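Local coordinates for core protein VP4 (Bluetongue virus, PDB 2JHP), which carries out RNA capping as a multifunctional enzyme and is one of the five proteins that form the inner capsid of the virus, at residues E13-V18 and Y49-V54; T72-Q77 and I82-V87; R88-V93 and E103-R108. All blocks are in the same frame, centred on the assembly; numbering follows the deposited sequence.

Contact 1: E13-V18 and Y49-V54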
ATOM      1  N   GLU A  13     -31.046  16.041  -4.872  1.00 17.82           N
ATOM      2  CA  GLU A  13     -32.051  15.303  -4.091  1.00  5.14           C
ATOM      3  C   GLU A  13     -31.635  15.155  -2.628  1.00 10.23           C
ATOM      4  O   GLU A  13     -32.425  14.733  -1.786  1.00  8.79           O
ATOM      5  CB  GLU A  13     -32.346  13.929  -4.729  1.00 -7.84           C
ATOM      6  CG  GLU A  13     -31.370  12.793  -4.376  1.00-14.73           C
ATOM      7  CD  GLU A  13     -29.991  12.878  -5.056  1.00 29.28           C
ATOM      8  OE1 GLU A  13     -29.685  13.870  -5.762  1.00-12.20           O
ATOM      9  OE2 GLU A  13     -29.197  11.929  -4.876  1.00 12.85           O
ATOM     10  N   LEU A  14     -30.396  15.545  -2.342  1.00 10.02           N
ATOM     11  CA  LEU A  14     -29.734  15.279  -1.074  1.00 17.76           C
ATOM     12  C   LEU A  14     -29.447  16.598  -0.363  1.00 29.53           C
ATOM     13  O   LEU A  14     -29.314  16.645   0.864  1.00 31.14           O
ATOM     14  CB  LEU A  14     -28.417  14.558  -1.371  1.00 22.03           C
ATOM     15  CG  LEU A  14     -27.971  13.278  -0.662  1.00 12.60           C
ATOM     16  CD1 LEU A  14     -29.071  12.241  -0.591  1.00 -0.95           C
ATOM     17  CD2 LEU A  14     -26.768  12.694  -1.381  1.00 13.39           C
ATOM     18  N   SER A  15     -29.375  17.664  -1.160  1.00 26.57           N
ATOM     19  CA  SER A  15     -28.996  19.009  -0.715  1.00 22.79           C
ATOM     20  C   SER A  15     -29.716  19.535   0.534  1.00 22.56           C
ATOM     21  O   SER A  15     -29.137  20.299   1.307  1.00 31.53           O
ATOM     22  CB  SER A  15     -29.191  19.995  -1.867  1.00 20.98           C
ATOM     23  OG  SER A  15     -29.214  21.330  -1.399  1.00 47.98           O
ATOM     24  N   HIS A  16     -30.973  19.144   0.715  1.00 20.71           N
ATOM     25  CA  HIS A  16     -31.786  19.653   1.815  1.00 20.43           C
ATOM     26  C   HIS A  16     -31.348  19.146   3.196  1.00 19.66           C
ATOM     27  O   HIS A  16     -31.526  19.850   4.195  1.00 14.99           O
ATOM     28  CB  HIS A  16     -33.265  19.338   1.569  1.00 14.26           C
ATOM     29  CG  HIS A  16     -33.581  17.875   1.586  1.00 51.74           C
ATOM     30  ND1 HIS A  16     -33.163  17.012   0.594  1.00 -5.47           N
ATOM     31  CD2 HIS A  16     -34.270  17.123   2.478  1.00 16.12           C
ATOM     32  CE1 HIS A  16     -33.580  15.790   0.877  1.00 17.35           C
ATOM     33  NE2 HIS A  16     -34.257  15.831   2.012  1.00 -4.52           N
ATOM     34  N   ILE A  17     -30.777  17.940   3.247  1.00 22.47           N
ATOM     35  CA  ILE A  17     -30.346  17.312   4.513  1.00 23.74           C
ATOM     36  C   ILE A  17     -29.139  18.040   5.097  1.00 12.99           C
ATOM     37  O   ILE A  17     -28.999  18.196   6.316  1.00 16.54           O
ATOM     38  CB  ILE A  17     -29.954  15.823   4.321  1.00 26.71           C
ATOM     39  CG1 ILE A  17     -30.921  15.114   3.373  1.00 13.01           C
ATOM     40  CG2 ILE A  17     -29.895  15.099   5.673  1.00 16.72           C
ATOM     41  CD1 ILE A  17     -30.280  13.982   2.598  1.00 48.10           C
ATOM     42  N   VAL A  18     -28.278  18.475   4.188  1.00 18.94           N
ATOM     43  CA  VAL A  18     -27.030  19.154   4.487  1.00 11.43           C
ATOM     44  C   VAL A  18     -27.236  20.453   5.264  1.00 24.99           C
ATOM     45  O   VAL A  18     -26.544  20.694   6.257  1.00 34.10           O
ATOM     46  CB  VAL A  18     -26.291  19.428   3.166  1.00 -9.91           C
ATOM     47  CG1 VAL A  18     -25.394  20.662   3.262  1.00 28.64           C
ATOM     48  CG2 VAL A  18     -25.525  18.184   2.726  1.00 10.75           C
ATOM     49  N   TYR A  49     -19.809  21.169   2.913  1.00 -4.94           N
ATOM     50  CA  TYR A  49     -20.780  20.612   1.996  1.00 11.16           C
ATOM     51  C   TYR A  49     -20.998  21.565   0.845  1.00 11.78           C
ATOM     52  O   TYR A  49     -20.921  22.782   1.015  1.00 18.58           O
ATOM     53  CB  TYR A  49     -22.097  20.360   2.705  1.00  6.58           C
ATOM     54  CG  TYR A  49     -22.076  19.198   3.655  1.00 12.67           C
ATOM     55  CD1 TYR A  49     -21.944  17.888   3.191  1.00 13.87           C
ATOM     56  CD2 TYR A  49     -22.224  19.403   5.022  1.00 -9.33           C
ATOM     57  CE1 TYR A  49     -21.942  16.805   4.077  1.00 24.28           C
ATOM     58  CE2 TYR A  49     -22.219  18.328   5.917  1.00 20.61           C
ATOM     59  CZ  TYR A  49     -22.081  17.041   5.435  1.00  3.30           C
ATOM     60  OH  TYR A  49     -22.074  16.002   6.323  1.00 25.87           O
ATOM     61  N   ALA A  50     -21.275  21.002  -0.324  1.00  6.73           N
ATOM     62  CA  ALA A  50     -21.587  21.794  -1.504  1.00 13.85           C
ATOM     63  C   ALA A  50     -22.685  21.151  -2.345  1.00 11.51           C
ATOM     64  O   ALA A  50     -22.723  19.931  -2.509  1.00 14.94           O
ATOM     65  CB  ALA A  50     -20.330  22.001  -2.340  1.00 19.77           C
ATOM     66  N   TYR A  51     -23.567  21.992  -2.878  1.00 15.36           N
ATOM     67  CA  TYR A  51     -24.609  21.580  -3.825  1.00  3.38           C
ATOM     68  C   TYR A  51     -24.819  22.646  -4.905  1.00 17.59           C
ATOM     69  O   TYR A  51     -24.436  23.805  -4.725  1.00 18.22           O
ATOM     70  CB  TYR A  51     -25.933  21.306  -3.098  1.00 12.27           C
ATOM     71  CG  TYR A  51     -26.555  22.521  -2.432  1.00 33.44           C
ATOM     72  CD1 TYR A  51     -27.253  23.472  -3.179  1.00 11.87           C
ATOM     73  CD2 TYR A  51     -26.462  22.710  -1.050  1.00  6.97           C
ATOM     74  CE1 TYR A  51     -27.834  24.588  -2.572  1.00 52.22           C
ATOM     75  CE2 TYR A  51     -27.043  23.823  -0.432  1.00 36.60           C
ATOM     76  CZ  TYR A  51     -27.724  24.757  -1.200  1.00 30.82           C
ATOM     77  OH  TYR A  51     -28.296  25.860  -0.602  1.00 51.51           O
ATOM     78  N   GLY A  52     -25.457  22.252  -6.007  1.00 23.78           N
ATOM     79  CA  GLY A  52     -25.660  23.132  -7.163  1.00 -2.25           C
ATOM     80  C   GLY A  52     -24.902  22.620  -8.376  1.00 11.68           C
ATOM     81  O   GLY A  52     -24.210  21.597  -8.296  1.00 14.51           O
ATOM     82  N   ASP A  53     -25.012  23.345  -9.491  1.00 21.36           N
ATOM     83  CA  ASP A  53     -24.451  22.913 -10.781  1.00 22.61           C
ATOM     84  C   ASP A  53     -22.915  22.983 -10.874  1.00 17.52           C
ATOM     85  O   ASP A  53     -22.324  24.055 -10.724  1.00  8.05           O
ATOM     86  CB  ASP A  53     -25.103  23.702 -11.925  1.00  9.52           C
ATOM     87  CG  ASP A  53     -24.435  23.453 -13.268  1.00 21.37           C
ATOM     88  OD1 ASP A  53     -24.094  22.291 -13.564  1.00 11.27           O
ATOM     89  OD2 ASP A  53     -24.251  24.426 -14.031  1.00 52.71           O
ATOM     90  N   VAL A  54     -22.287  21.835 -11.136  1.00 10.21           N
ATOM     91  CA  VAL A  54     -20.823  21.751 -11.293  1.00  5.73           C
ATOM     92  C   VAL A  54     -20.437  21.256 -12.681  1.00 11.76           C
ATOM     93  O   VAL A  54     -19.269  20.946 -12.934  1.00 15.82           O
ATOM     94  CB  VAL A  54     -20.148  20.816 -10.235  1.00  6.07           C
ATOM     95  CG1 VAL A  54     -20.116  21.467  -8.856  1.00 23.48           C
ATOM     96  CG2 VAL A  54     -20.815  19.438 -10.187  1.00 10.96           C
TER

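Contact 2: T72-Q77 and I82-V87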
ATOM      1  N   THR A  72     -27.363   9.609  -4.344  1.00 14.49           N
ATOM      2  CA  THR A  72     -28.110   8.358  -4.419  1.00  9.69           C
ATOM      3  C   THR A  72     -27.904   7.734  -5.800  1.00 18.40           C
ATOM      4  O   THR A  72     -27.847   6.510  -5.931  1.00 15.94           O
ATOM      5  CB  THR A  72     -29.633   8.539  -4.139  1.00  4.64           C
ATOM      6  OG1 THR A  72     -30.207   9.445  -5.091  1.00 20.09           O
ATOM      7  CG2 THR A  72     -29.871   9.059  -2.721  1.00-10.39           C
ATOM      8  N   HIS A  73     -27.770   8.593  -6.812  1.00 22.98           N
ATOM      9  CA  HIS A  73     -27.601   8.183  -8.212  1.00 10.38           C
ATOM     10  C   HIS A  73     -26.212   7.575  -8.482  1.00 -0.65           C
ATOM     11  O   HIS A  73     -25.285   7.749  -7.692  1.00  4.83           O
ATOM     12  CB  HIS A  73     -27.880   9.368  -9.155  1.00 12.99           C
ATOM     13  CG  HIS A  73     -29.187  10.064  -8.892  1.00  8.13           C
ATOM     14  ND1 HIS A  73     -29.277  11.427  -8.698  1.00 30.41           N
ATOM     15  CD2 HIS A  73     -30.453   9.586  -8.789  1.00 -2.89           C
ATOM     16  CE1 HIS A  73     -30.539  11.758  -8.489  1.00  7.26           C
ATOM     17  NE2 HIS A  73     -31.272  10.659  -8.536  1.00 36.25           N
ATOM     18  N   LYS A  74     -26.073   6.851  -9.592  1.00  6.09           N
ATOM     19  CA  LYS A  74     -24.821   6.146  -9.892  1.00 11.47           C
ATOM     20  C   LYS A  74     -23.664   7.088 -10.236  1.00 15.56           C
ATOM     21  O   LYS A  74     -22.513   6.811  -9.895  1.00 16.18           O
ATOM     22  CB  LYS A  74     -25.012   5.123 -11.015  1.00 11.94           C
ATOM     23  CG  LYS A  74     -24.010   3.962 -10.957  1.00 12.91           C
ATOM     24  CD  LYS A  74     -23.748   3.311 -12.326  1.00 21.75           C
ATOM     25  CE  LYS A  74     -22.646   4.037 -13.115  1.00 13.31           C
ATOM     26  NZ  LYS A  74     -21.283   3.887 -12.525  1.00 44.00           N
ATOM     27  N   ASN A  75     -23.964   8.191 -10.916  1.00 12.20           N
ATOM     28  CA  ASN A  75     -22.919   9.132 -11.333  1.00 17.88           C
ATOM     29  C   ASN A  75     -23.384  10.569 -11.516  1.00 23.53           C
ATOM     30  O   ASN A  75     -24.574  10.864 -11.417  1.00 17.32           O
ATOM     31  CB  ASN A  75     -22.204   8.636 -12.594  1.00 22.41           C
ATOM     32  CG  ASN A  75     -23.157   8.218 -13.676  1.00 -0.78           C
ATOM     33  OD1 ASN A  75     -24.126   8.918 -13.979  1.00 59.22           O
ATOM     34  ND2 ASN A  75     -22.884   7.072 -14.281  1.00 49.60           N
ATOM     35  N   VAL A  76     -22.424  11.452 -11.783  1.00 25.93           N
ATOM     36  CA  VAL A  76     -22.696  12.865 -12.012  1.00 30.77           C
ATOM     37  C   VAL A  76     -22.034  13.311 -13.328  1.00 21.49           C
ATOM     38  O   VAL A  76     -20.950  12.833 -13.687  1.00 14.49           O
ATOM     39  CB  VAL A  76     -22.301  13.749 -10.763  1.00 43.69           C
ATOM     40  CG1 VAL A  76     -20.792  13.904 -10.616  1.00 41.51           C
ATOM     41  CG2 VAL A  76     -22.988  15.115 -10.798  1.00  5.48           C
ATOM     42  N   GLN A  77     -22.717  14.196 -14.053  1.00 14.70           N
ATOM     43  CA  GLN A  77     -22.223  14.707 -15.325  1.00 23.71           C
ATOM     44  C   GLN A  77     -21.307  15.917 -15.136  1.00 59.00           C
ATOM     45  O   GLN A  77     -21.754  16.998 -14.750  1.00 24.89           O
ATOM     46  CB  GLN A  77     -23.386  15.065 -16.256  1.00  3.69           C
ATOM     47  CG  GLN A  77     -22.942  15.598 -17.607  1.00 45.77           C
ATOM     48  CD  GLN A  77     -22.263  14.540 -18.452  1.00 -3.46           C
ATOM     49  OE1 GLN A  77     -22.932  13.678 -19.042  1.00  5.22           O
ATOM     50  NE2 GLN A  77     -20.935  14.603 -18.535  1.00 -5.97           N
ATOM     51  N   ILE A  82     -18.270  11.375 -17.486  1.00 16.51           N
ATOM     52  CA  ILE A  82     -19.383  10.985 -16.631  1.00 15.00           C
ATOM     53  C   ILE A  82     -18.768  10.302 -15.400  1.00 18.67           C
ATOM     54  O   ILE A  82     -18.455   9.104 -15.422  1.00 22.94           O
ATOM     55  CB  ILE A  82     -20.410  10.087 -17.383  1.00 12.78           C
ATOM     56  CG1 ILE A  82     -20.998  10.846 -18.579  1.00  1.34           C
ATOM     57  CG2 ILE A  82     -21.533   9.656 -16.457  1.00 11.01           C
ATOM     58  CD1 ILE A  82     -21.855  10.015 -19.510  1.00 17.33           C
ATOM     59  N   LYS A  83     -18.576  11.088 -14.342  1.00 19.97           N
ATOM     60  CA  LYS A  83     -17.830  10.649 -13.161  1.00 13.22           C
ATOM     61  C   LYS A  83     -18.619   9.693 -12.278  1.00 18.23           C
ATOM     62  O   LYS A  83     -19.717  10.026 -11.845  1.00 21.74           O
ATOM     63  CB  LYS A  83     -17.387  11.866 -12.331  1.00 10.07           C
ATOM     64  CG  LYS A  83     -16.707  11.530 -11.001  1.00 13.09           C
ATOM     65  CD  LYS A  83     -15.331  10.885 -11.195  1.00 34.53           C
ATOM     66  CE  LYS A  83     -14.756  10.369  -9.878  1.00 11.29           C
ATOM     67  NZ  LYS A  83     -15.106   8.947  -9.581  1.00 24.06           N
ATOM     68  N   THR A  84     -18.045   8.523 -11.997  1.00 16.63           N
ATOM     69  CA  THR A  84     -18.624   7.569 -11.047  1.00 25.30           C
ATOM     70  C   THR A  84     -18.698   8.187  -9.650  1.00 17.35           C
ATOM     71  O   THR A  84     -17.734   8.798  -9.180  1.00 25.17           O
ATOM     72  CB  THR A  84     -17.814   6.252 -10.984  1.00 21.58           C
ATOM     73  OG1 THR A  84     -17.656   5.720 -12.302  1.00 20.80           O
ATOM     74  CG2 THR A  84     -18.519   5.216 -10.119  1.00 30.72           C
ATOM     75  N   VAL A  85     -19.850   8.027  -9.004  1.00 18.42           N
ATOM     76  CA  VAL A  85     -20.104   8.589  -7.675  1.00 10.69           C
ATOM     77  C   VAL A  85     -19.177   7.983  -6.613  1.00 14.06           C
ATOM     78  O   VAL A  85     -19.111   6.763  -6.461  1.00 18.42           O
ATOM     79  CB  VAL A  85     -21.613   8.461  -7.306  1.00 11.11           C
ATOM     80  CG1 VAL A  85     -21.835   8.432  -5.827  1.00-13.30           C
ATOM     81  CG2 VAL A  85     -22.394   9.613  -7.907  1.00 19.86           C
ATOM     82  N   ASP A  86     -18.439   8.849  -5.919  1.00 12.85           N
ATOM     83  CA  ASP A  86     -17.502   8.439  -4.861  1.00 19.54           C
ATOM     84  C   ASP A  86     -18.200   7.772  -3.679  1.00 24.54           C
ATOM     85  O   ASP A  86     -17.813   6.685  -3.260  1.00 21.96           O
ATOM     86  CB  ASP A  86     -16.688   9.638  -4.348  1.00 20.33           C
ATOM     87  CG  ASP A  86     -15.660  10.137  -5.352  1.00 18.03           C
ATOM     88  OD1 ASP A  86     -15.333  11.341  -5.292  1.00 35.22           O
ATOM     89  OD2 ASP A  86     -15.179   9.343  -6.192  1.00 21.13           O
ATOM     90  N   VAL A  87     -19.213   8.443  -3.135  1.00 21.43           N
ATOM     91  CA  VAL A  87     -19.995   7.909  -2.022  1.00 15.56           C
ATOM     92  C   VAL A  87     -21.428   7.748  -2.489  1.00 14.87           C
ATOM     93  O   VAL A  87     -22.111   8.741  -2.741  1.00 13.99           O
ATOM     94  CB  VAL A  87     -19.984   8.850  -0.783  1.00 11.10           C
ATOM     95  CG1 VAL A  87     -20.673   8.188   0.414  1.00 21.42           C
ATOM     96  CG2 VAL A  87     -18.582   9.246  -0.415  1.00 33.69           C
TER

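Contact 3: R88-V93 and E103-R108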
ATOM      1  N   ARG A  88     -21.889   6.510  -2.612  1.00 10.08           N
ATOM      2  CA  ARG A  88     -23.291   6.295  -2.967  1.00 13.33           C
ATOM      3  C   ARG A  88     -24.177   6.116  -1.742  1.00 18.23           C
ATOM      4  O   ARG A  88     -24.081   5.121  -1.029  1.00 11.28           O
ATOM      5  CB  ARG A  88     -23.485   5.148  -3.966  1.00 16.09           C
ATOM      6  CG  ARG A  88     -24.879   5.144  -4.555  1.00 30.65           C
ATOM      7  CD  ARG A  88     -25.004   4.278  -5.782  1.00 47.78           C
ATOM      8  NE  ARG A  88     -26.333   4.437  -6.370  1.00  7.94           N
ATOM      9  CZ  ARG A  88     -26.747   3.857  -7.492  1.00 -1.47           C
ATOM     10  NH1 ARG A  88     -25.939   3.057  -8.178  1.00 33.75           N
ATOM     11  NH2 ARG A  88     -27.979   4.079  -7.930  1.00 16.41           N
ATOM     12  N   ILE A  89     -25.027   7.113  -1.518  1.00  7.93           N
ATOM     13  CA  ILE A  89     -25.976   7.122  -0.416  1.00  1.87           C
ATOM     14  C   ILE A  89     -27.158   6.227  -0.742  1.00 11.08           C
ATOM     15  O   ILE A  89     -27.839   6.437  -1.747  1.00 15.10           O
ATOM     16  CB  ILE A  89     -26.478   8.551  -0.100  1.00 -1.85           C
ATOM     17  CG1 ILE A  89     -25.297   9.488   0.154  1.00  6.15           C
ATOM     18  CG2 ILE A  89     -27.446   8.541   1.093  1.00-13.36           C
ATOM     19  CD1 ILE A  89     -24.417   9.090   1.332  1.00 13.64           C
ATOM     20  N   PRO A  90     -27.396   5.217   0.112  1.00 12.61           N
ATOM     21  CA  PRO A  90     -28.504   4.263  -0.036  1.00  9.30           C
ATOM     22  C   PRO A  90     -29.871   4.946   0.003  1.00 13.91           C
ATOM     23  O   PRO A  90     -29.984   6.086   0.475  1.00 18.55           O
ATOM     24  CB  PRO A  90     -28.340   3.334   1.178  1.00  9.66           C
ATOM     25  CG  PRO A  90     -26.904   3.505   1.615  1.00 14.47           C
ATOM     26  CD  PRO A  90     -26.563   4.927   1.297  1.00 18.36           C
ATOM     27  N   ARG A  91     -30.890   4.250  -0.503  1.00 16.79           N
ATOM     28  CA  ARG A  91     -32.264   4.751  -0.499  1.00 13.45           C
ATOM     29  C   ARG A  91     -32.743   5.020   0.923  1.00 17.33           C
ATOM     30  O   ARG A  91     -33.124   6.147   1.256  1.00 15.05           O
ATOM     31  CB  ARG A  91     -33.207   3.755  -1.177  1.00 15.73           C
ATOM     32  CG  ARG A  91     -33.197   3.797  -2.692  1.00 21.72           C
ATOM     33  CD  ARG A  91     -34.291   2.898  -3.257  1.00 -2.01           C
ATOM     34  NE  ARG A  91     -34.156   2.727  -4.701  1.00 28.13           N
ATOM     35  CZ  ARG A  91     -34.790   1.803  -5.419  1.00 48.72           C
ATOM     36  NH1 ARG A  91     -35.623   0.944  -4.836  1.00 95.09           N
ATOM     37  NH2 ARG A  91     -34.590   1.737  -6.729  1.00 42.41           N
ATOM     38  N   GLU A  92     -32.697   3.979   1.755  1.00 25.96           N
ATOM     39  CA  GLU A  92     -33.193   4.025   3.135  1.00 28.55           C
ATOM     40  C   GLU A  92     -32.496   5.097   3.967  1.00 24.98           C
ATOM     41  O   GLU A  92     -33.079   5.651   4.899  1.00 20.89           O
ATOM     42  CB  GLU A  92     -33.013   2.661   3.814  1.00 30.83           C
ATOM     43  CG  GLU A  92     -32.840   1.493   2.852  1.00 25.07           C
ATOM     44  CD  GLU A  92     -33.657   0.270   3.246  1.00 16.78           C
ATOM     45  OE1 GLU A  92     -33.530  -0.211   4.399  1.00 29.98           O
ATOM     46  OE2 GLU A  92     -34.427  -0.222   2.386  1.00  7.39           O
ATOM     47  N   VAL A  93     -31.242   5.374   3.624  1.00 29.34           N
ATOM     48  CA  VAL A  93     -30.441   6.362   4.338  1.00 32.26           C
ATOM     49  C   VAL A  93     -30.889   7.801   4.039  1.00 28.55           C
ATOM     50  O   VAL A  93     -30.673   8.690   4.859  1.00 21.75           O
ATOM     51  CB  VAL A  93     -28.916   6.148   4.066  1.00 40.57           C
ATOM     52  CG1 VAL A  93     -28.067   7.263   4.672  1.00 46.80           C
ATOM     53  CG2 VAL A  93     -28.471   4.807   4.630  1.00 30.45           C
ATOM     54  N   GLU A 103     -23.885  11.310   7.585  1.00  9.09           N
ATOM     55  CA  GLU A 103     -22.478  11.617   7.817  1.00 -3.37           C
ATOM     56  C   GLU A 103     -21.629  10.360   8.052  1.00  2.72           C
ATOM     57  O   GLU A 103     -20.529  10.246   7.509  1.00 11.67           O
ATOM     58  CB  GLU A 103     -22.333  12.612   8.971  1.00-12.76           C
ATOM     59  CG  GLU A 103     -22.993  13.963   8.692  1.00 -7.55           C
ATOM     60  CD  GLU A 103     -22.543  15.084   9.630  1.00 27.87           C
ATOM     61  OE1 GLU A 103     -22.539  14.885  10.871  1.00 34.14           O
ATOM     62  OE2 GLU A 103     -22.208  16.176   9.109  1.00  8.39           O
ATOM     63  N   ASN A 104     -22.148   9.427   8.860  1.00 -2.94           N
ATOM     64  CA  ASN A 104     -21.508   8.120   9.087  1.00-14.14           C
ATOM     65  C   ASN A 104     -21.366   7.323   7.799  1.00  7.38           C
ATOM     66  O   ASN A 104     -20.394   6.586   7.626  1.00  8.88           O
ATOM     67  CB  ASN A 104     -22.299   7.290  10.098  1.00 -9.67           C
ATOM     68  CG  ASN A 104     -22.313   7.895  11.500  1.00  8.38           C
ATOM     69  OD1 ASN A 104     -23.373   8.168  12.046  1.00  8.23           O
ATOM     70  ND2 ASN A 104     -21.141   8.072  12.090  1.00 13.41           N
ATOM     71  N   GLU A 105     -22.342   7.467   6.904  1.00  9.76           N
ATOM     72  CA  GLU A 105     -22.241   6.873   5.573  1.00 22.96           C
ATOM     73  C   GLU A 105     -21.047   7.441   4.812  1.00 -2.10           C
ATOM     74  O   GLU A 105     -20.212   6.677   4.315  1.00 19.86           O
ATOM     75  CB  GLU A 105     -23.521   7.064   4.764  1.00 17.08           C
ATOM     76  CG  GLU A 105     -23.546   6.223   3.502  1.00 38.72           C
ATOM     77  CD  GLU A 105     -23.469   4.735   3.798  1.00 29.01           C
ATOM     78  OE1 GLU A 105     -24.321   4.248   4.568  1.00 -0.40           O
ATOM     79  OE2 GLU A 105     -22.561   4.053   3.267  1.00 10.29           O
ATOM     80  N   ILE A 106     -20.964   8.771   4.741  1.00 15.73           N
ATOM     81  CA  ILE A 106     -19.807   9.449   4.151  1.00 10.89           C
ATOM     82  C   ILE A 106     -18.509   8.970   4.781  1.00 11.17           C
ATOM     83  O   ILE A 106     -17.587   8.562   4.080  1.00 10.60           O
ATOM     84  CB  ILE A 106     -19.887  10.986   4.264  1.00  9.86           C
ATOM     85  CG1 ILE A 106     -21.186  11.513   3.631  1.00  6.76           C
ATOM     86  CG2 ILE A 106     -18.668  11.625   3.608  1.00 32.21           C
ATOM     87  CD1 ILE A 106     -21.340  13.029   3.686  1.00 -8.24           C
ATOM     88  N   GLY A 107     -18.464   8.991   6.105  1.00 15.82           N
ATOM     89  CA  GLY A 107     -17.263   8.623   6.847  1.00 -2.25           C
ATOM     90  C   GLY A 107     -16.773   7.209   6.621  1.00 -5.09           C
ATOM     91  O   GLY A 107     -15.574   6.995   6.422  1.00 18.78           O
ATOM     92  N   ARG A 108     -17.691   6.243   6.661  1.00-10.12           N
ATOM     93  CA  ARG A 108     -17.334   4.845   6.394  1.00-10.45           C
ATOM     94  C   ARG A 108     -16.784   4.674   4.980  1.00 -3.86           C
ATOM     95  O   ARG A 108     -15.685   4.119   4.795  1.00 11.60           O
ATOM     96  CB  ARG A 108     -18.522   3.900   6.613  1.00 -6.76           C
ATOM     97  CG  ARG A 108     -18.971   3.773   8.050  1.00 12.46           C
ATOM     98  CD  ARG A 108     -20.054   2.728   8.181  1.00 29.57           C
ATOM     99  NE  ARG A 108     -21.012   3.080   9.226  1.00 30.42           N
ATOM    100  CZ  ARG A 108     -22.245   3.529   9.000  1.00 -3.14           C
ATOM    101  NH1 ARG A 108     -22.694   3.679   7.757  1.00 75.34           N
ATOM    102  NH2 ARG A 108     -23.040   3.823  10.028  1.00 14.25           N
TER

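Contact 1: E13-V18 and Y49-V54
Val18 and Ser15, one turn apart on a short helical turn, each meet a tyrosine from strand 48-51, and the pair shows how small side chains can seat large rings. The Val18 branches divide the work. CG2 stands over one face of the Tyr49 ring in a CH-pi contact, 3.9 Å from the centroid and 23° off the ring normal, shifted toward CD1. CG1 reaches instead to the base of the same residue, 3.4 Å from Tyr49 CB. With CG1 roughly opposite the backbone N (chi1 152°), both methyls are presented to the tyrosine at once. Ser15 brings a hydroxyl rather than a methyl: OG lies 3.0 Å above the plane of the Tyr51 ring, closer to its CG and CD2 than to its far end. The Tyr51 chi1 of 64° turns that ring toward helix 15-18 and presents a face to the hydroxyl. Helix 15-18 belongs to the beta-alpha-beta crossover from strand 7-10 to strand 25-27 and packs on strand 48-51, which lies between those two in the parallel sheet. Val18 also touches Val10 and Ile25 there, while Tyr49 extends to Met99 and Ile106 of helix 99-112.

Contact 2: T72-Q77 and I82-V87
The beta hairpin of strands 75-77 and 82-84 is a two-stranded antiparallel unit, and Val76 and Lys83 form its hydrogen-bonded pair. The two bonds of that pair are unequal. Val76 N gives a straight bond to Lys83 O (166° at the hydrogen), whereas the return bond from Lys83 N to Val76 O is bent and weak. Val85 N donates to Lys74 O at 3.1 Å, a single further bond beyond the paired residues. Val85 fits its side chain into the same place: CG2 lies 3.4 Å from His73 O and also packs against Asn75 CA.

Ile82 carries the side-chain packing near the turn. Its CG2 sits almost equally far from the three amide atoms of Asn75, 3.5 Å from CG, so that no single polar atom is picked out. The CG1 branch turns to Gln77, on the same face of the hairpin, and comes 3.5 Å from its OE1; a bend at chi2 (68°) brings the Gln77 amide back toward the isoleucine.

Lys83 starts on the Val76 face, but bends at chi2 and chi4 lead its end away, and NZ reaches a lone pair of Thr84 O at 2.7 Å. NZ also forms a salt bridge to Asp86 OD2, whose hydrogen bond is weak, and a bond to Asp488 O. The chemistry is thus divided: main-chain bonds and the packing of Ile82 and Val85 join the strands, while the polar ends of the Lys83 and Thr84 side chains tie the hairpin to Asp488, far along the chain. Asp86 is shared with Arg63 through a second salt bridge, and the oxygens around NZ are consistent with a charged lysine.

Contact 3: R88-V93 and E103-R108
Glu105 of helix 99-112 lies against Ile89 and Pro90 in the strand-loop-helix connection that leaves strand 87-88, the edge of the five-stranded parallel sheet. The loop folds back onto the helix it leads into, and one glutamate supplies most of the helix side of the contact. Its CB, directed at the loop, comes 4.1 Å from Ile89 CD1. CG, placed opposite the backbone N (chi1 -168°), is nearer still to that methyl, 3.7 Å away, as the two side chains run past each other in opposite directions. The same CG touches the proline ring, 4.0 Å from Pro90 CD.

A bend at chi2 (61°) then brings the carboxylate alongside the CG-CD edge of the proline ring: the Glu105 CD atom is also 4.0 Å from Pro90 CD, and OE1 lies beside Pro90 CG. A methyl of Val93, CG2, comes up to OE1 at 4.2 Å. What the glutamate meets on the loop is aliphatic carbon: its stem and OE1 border Ile89, Pro90 and Val93, while Ile89 also packs on Leu14 and Phe102.

Within the helix the carboxylate has a more distant partner. Arg108, one turn further on, turns the edge of its guanidinium to Glu105 OE1, with NH1 at 3.6 Å in a long salt bridge, while the backbone O of Asn104 lies over one face of that guanidinium, 3.5 Å above its plane.

How the contacts relate
Read from the N terminus, the contacts come in series: each loop closes before the next opens, and none encloses or crosses another. Contact 1 closes the longest, 30 residues that include strand 25-27 and helix 34-41; contact 2 closes a four-residue connection, and contact 3 closes nine residues, the last four of them the start of helix 99-112. Their segments still meet in space. Glu13 OE2 of contact 1 hydrogen-bonds to Thr72 OG1 of contact 2; Thr72 O, in turn, receives Arg88 NE of contact 3, and Tyr49 OH reaches Glu103 OE2 on the helix. Together they join the parallel sheet, the hairpin beside it and helix 99-112, showing how successive closures along the chain become one packed unit.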